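Local coordinates for acyl-CoA dehydrogenase domain protein Tcur3483 (Thermomonospora curvata, PDB 6WY9) that probably oxidises acyl-CoA-type substrates at a CH-CH bond using a bound FAD, as other members of the acyl-CoA dehydrogenase family do, at residues Q221-M226 against Q376-T381. Residues are numbered along the deposited sequence; the frame is centred on the assembly and turned at random.
With FDA (dihydroflavine-adenine dinucleotide), chain C.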
loop_
_atom_site.group_PDB
_atom_site.type_symbol
_atom_site.label_atom_id
_atom_site.label_comp_id
_atom_site.label_asym_id
_atom_site.label_seq_id
_atom_site.Cartn_x
_atom_site.Cartn_y
_atom_site.Cartn_z
ATOM N N GLN A 221 10.439 -28.354 10.926
ATOM C CA GLN A 221 11.406 -27.292 10.638
ATOM C C GLN A 221 10.732 -26.181 9.854
ATOM O O GLN A 221 10.013 -26.455 8.882
ATOM C CB GLN A 221 12.601 -27.819 9.832
ATOM C CG GLN A 221 13.703 -26.795 9.665
ATOM C CD GLN A 221 15.081 -27.347 10.013
ATOM O OE1 GLN A 221 15.434 -28.475 9.639
ATOM N NE2 GLN A 221 15.873 -26.550 10.731
ATOM N N THR A 222 10.977 -24.935 10.250
ATOM C CA THR A 222 10.357 -23.805 9.569
ATOM C C THR A 222 11.356 -23.123 8.645
ATOM O O THR A 222 12.573 -23.206 8.814
ATOM C CB THR A 222 9.814 -22.771 10.559
ATOM O OG1 THR A 222 10.942 -22.139 11.181
ATOM C CG2 THR A 222 8.917 -23.490 11.616
ATOM N N VAL A 223 10.807 -22.411 7.675
ATOM C CA VAL A 223 11.653 -21.727 6.713
ATOM C C VAL A 223 12.541 -20.690 7.404
ATOM O O VAL A 223 13.640 -20.363 6.918
ATOM C CB VAL A 223 10.770 -21.102 5.626
ATOM C CG1 VAL A 223 9.897 -19.970 6.218
ATOM C CG2 VAL A 223 11.685 -20.608 4.455
ATOM N N GLY A 224 12.086 -20.167 8.544
ATOM C CA GLY A 224 12.813 -19.216 9.350
ATOM C C GLY A 224 13.934 -19.785 10.187
ATOM O O GLY A 224 14.720 -19.012 10.742
ATOM N N GLY A 225 14.101 -21.108 10.235
ATOM C CA GLY A 225 15.185 -21.693 10.993
ATOM C C GLY A 225 14.767 -22.323 12.304
ATOM O O GLY A 225 15.554 -23.079 12.883
ATOM N N MET A 226 13.559 -22.042 12.785
ATOM C CA MET A 226 13.057 -22.629 14.016
ATOM C C MET A 226 12.622 -24.074 13.811
ATOM O O MET A 226 12.177 -24.467 12.732
ATOM C CB MET A 226 11.841 -21.865 14.531
ATOM C CG MET A 226 12.084 -20.508 15.115
ATOM S SD MET A 226 10.628 -20.167 16.155
ATOM C CE MET A 226 10.779 -21.470 17.396
ATOM N N GLN A 376 11.140 -15.201 9.195
ATOM C CA GLN A 376 10.336 -15.496 10.380
ATOM C C GLN A 376 9.183 -14.523 10.578
ATOM O O GLN A 376 8.125 -14.931 11.073
ATOM C CB GLN A 376 11.208 -15.498 11.654
ATOM C CG GLN A 376 12.443 -16.322 11.575
ATOM C CD GLN A 376 13.282 -16.213 12.838
ATOM O OE1 GLN A 376 13.008 -15.379 13.694
ATOM N NE2 GLN A 376 14.302 -17.055 12.959
ATOM N N GLY A 377 9.366 -13.239 10.207
ATOM C CA GLY A 377 8.306 -12.243 10.396
ATOM C C GLY A 377 6.974 -12.649 9.789
ATOM O O GLY A 377 5.905 -12.255 10.278
ATOM N N ILE A 378 7.013 -13.431 8.714
ATOM C CA ILE A 378 5.811 -13.942 8.078
ATOM C C ILE A 378 4.937 -14.759 9.033
ATOM O O ILE A 378 3.720 -14.852 8.828
ATOM C CB ILE A 378 6.236 -14.765 6.826
ATOM C CG1 ILE A 378 7.328 -15.793 7.191
ATOM C CG2 ILE A 378 6.706 -13.825 5.696
ATOM C CD1 ILE A 378 7.827 -16.652 6.025
ATOM N N VAL A 379 5.512 -15.334 10.093
ATOM C CA VAL A 379 4.693 -16.107 11.028
ATOM C C VAL A 379 3.723 -15.217 11.800
ATOM O O VAL A 379 2.599 -15.628 12.093
ATOM C CB VAL A 379 5.582 -16.875 12.005
ATOM C CG1 VAL A 379 4.681 -17.514 13.135
ATOM C CG2 VAL A 379 6.443 -17.904 11.240
ATOM N N ASN A 380 4.168 -14.029 12.225
ATOM C CA ASN A 380 3.468 -13.396 13.349
ATOM C C ASN A 380 2.251 -12.609 12.926
ATOM O O ASN A 380 1.514 -12.146 13.803
ATOM C CB ASN A 380 4.424 -12.499 14.144
ATOM C CG ASN A 380 5.502 -13.319 14.853
ATOM O OD1 ASN A 380 5.231 -14.416 15.361
ATOM N ND2 ASN A 380 6.704 -12.825 14.855
ATOM N N THR A 381 2.010 -12.471 11.622
ATOM C CA THR A 381 0.725 -11.950 11.175
ATOM C C THR A 381 -0.404 -12.976 11.283
ATOM O O THR A 381 -1.571 -12.588 11.149
ATOM C CB THR A 381 0.804 -11.422 9.729
ATOM O OG1 THR A 381 1.124 -12.505 8.848
ATOM C CG2 THR A 381 1.846 -10.284 9.610
HETATM P PA FDA C . -5.567 -21.376 9.175
HETATM O O1A FDA C . -5.636 -22.429 8.116
HETATM O O2A FDA C . -6.636 -21.337 10.280
HETATM O O5B FDA C . -5.764 -19.873 8.418
HETATM C C5B FDA C . -4.772 -19.761 7.433
HETATM C C4B FDA C . -4.911 -18.351 6.828
HETATM O O4B FDA C . -6.358 -18.225 6.428
HETATM C C3B FDA C . -4.769 -17.233 7.863
HETATM O O3B FDA C . -3.465 -16.804 8.000
HETATM C C2B FDA C . -5.567 -16.119 7.209
HETATM O O2B FDA C . -4.909 -15.528 6.025
HETATM C C1B FDA C . -6.820 -16.853 6.640
HETATM N N9A FDA C . -7.996 -16.815 7.507
HETATM C C8A FDA C . -8.348 -17.686 8.557
HETATM N N7A FDA C . -9.528 -17.389 9.087
HETATM C C5A FDA C . -9.971 -16.293 8.379
HETATM C C6A FDA C . -11.136 -15.521 8.507
HETATM N N6A FDA C . -12.074 -15.804 9.431
HETATM N N1A FDA C . -11.350 -14.467 7.689
HETATM C C2A FDA C . -10.354 -14.239 6.783
HETATM N N3A FDA C . -9.183 -14.879 6.547
HETATM C C4A FDA C . -9.034 -15.925 7.375
HETATM N N1 FDA C . 0.122 -22.816 18.167
HETATM C C2 FDA C . 0.041 -23.392 19.452
HETATM O O2 FDA C . -1.016 -23.944 19.828
HETATM N N3 FDA C . 1.183 -23.297 20.240
HETATM C C4 FDA C . 2.391 -22.685 19.834
HETATM O O4 FDA C . 3.351 -22.675 20.594
HETATM C C4X FDA C . 2.386 -22.128 18.508
HETATM N N5 FDA C . 3.541 -21.508 18.029
HETATM C C5X FDA C . 3.714 -21.426 16.674
HETATM C C6 FDA C . 4.933 -21.230 16.137
HETATM C C7 FDA C . 5.070 -21.177 14.728
HETATM C C7M FDA C . 6.372 -20.976 14.202
HETATM C C8 FDA C . 4.014 -21.287 13.901
HETATM C C8M FDA C . 4.152 -21.221 12.432
HETATM C C9 FDA C . 2.754 -21.455 14.448
HETATM C C9A FDA C . 2.614 -21.537 15.830
HETATM N N10 FDA C . 1.344 -21.705 16.407
HETATM C C10 FDA C . 1.302 -22.210 17.710
HETATM C "C1'" FDA C . 0.176 -21.942 15.512
HETATM C "C2'" FDA C . -0.601 -20.630 15.208
HETATM O "O2'" FDA C . -1.293 -20.225 16.290
HETATM C "C3'" FDA C . -1.537 -21.024 13.978
HETATM O "O3'" FDA C . -0.772 -21.223 12.806
HETATM C "C4'" FDA C . -2.621 -19.977 13.770
HETATM O "O4'" FDA C . -3.496 -20.072 14.841
HETATM C "C5'" FDA C . -3.269 -20.211 12.379
HETATM O "O5'" FDA C . -3.872 -21.471 12.399
HETATM P P FDA C . -3.564 -22.239 10.985
HETATM O O1P FDA C . -2.117 -22.273 10.885
HETATM O O2P FDA C . -4.365 -23.532 11.007
HETATM O O3P FDA C . -4.084 -21.285 9.730
#
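Gly-224 and Gln-376 join the beta domain to the C-terminal helical domain of the acyl-CoA dehydrogenase fold. The first sits in a type I beta turn, Thr-222 to Gly-225, in the hairpin loop linking strands 215-221 and 227-239; the second lies on helix 369-380. Packing is tightest here, where the CA atoms of Gly-224 and Gln-376 come within 4.6 Å and CG of Gln-376 rests 3.7 Å from CA of Gly-224, an approach the glycine's bare CA permits. With CG anti to its own carbonyl carbon (chi1 -50°) and CD continuing straight out (chi2 177°), Gln-376 reaches across so that NE2 donates to O of Gly-224 at 3.0 Å. The N-H points almost straight at the oxygen (175°) and the acceptor lies in the plane of the Gln-376 amide, yet the donor stands above the carbonyl plane of Gly-224. That oxygen also accepts a bond from NE2 of Gln-372, one helical turn earlier, while NH1 of Arg-375 donates to O of Val-223, so the same helix holds two successive carbonyls of the turn.

The apolar part is looser, resting on a single pair, CG1 of Val-223 against CD1 of Ile-378 at 3.9 Å, the two side chains crossing at about a right angle. Met-226 stays farther off, its CG 4.6 Å from NE2 of Gln-376. One turn along from Gln-376, Val-379 belongs to the flavin pocket, and its CG1 lies 3.8 Å from the methyl carbon C8M of the dihydroflavin.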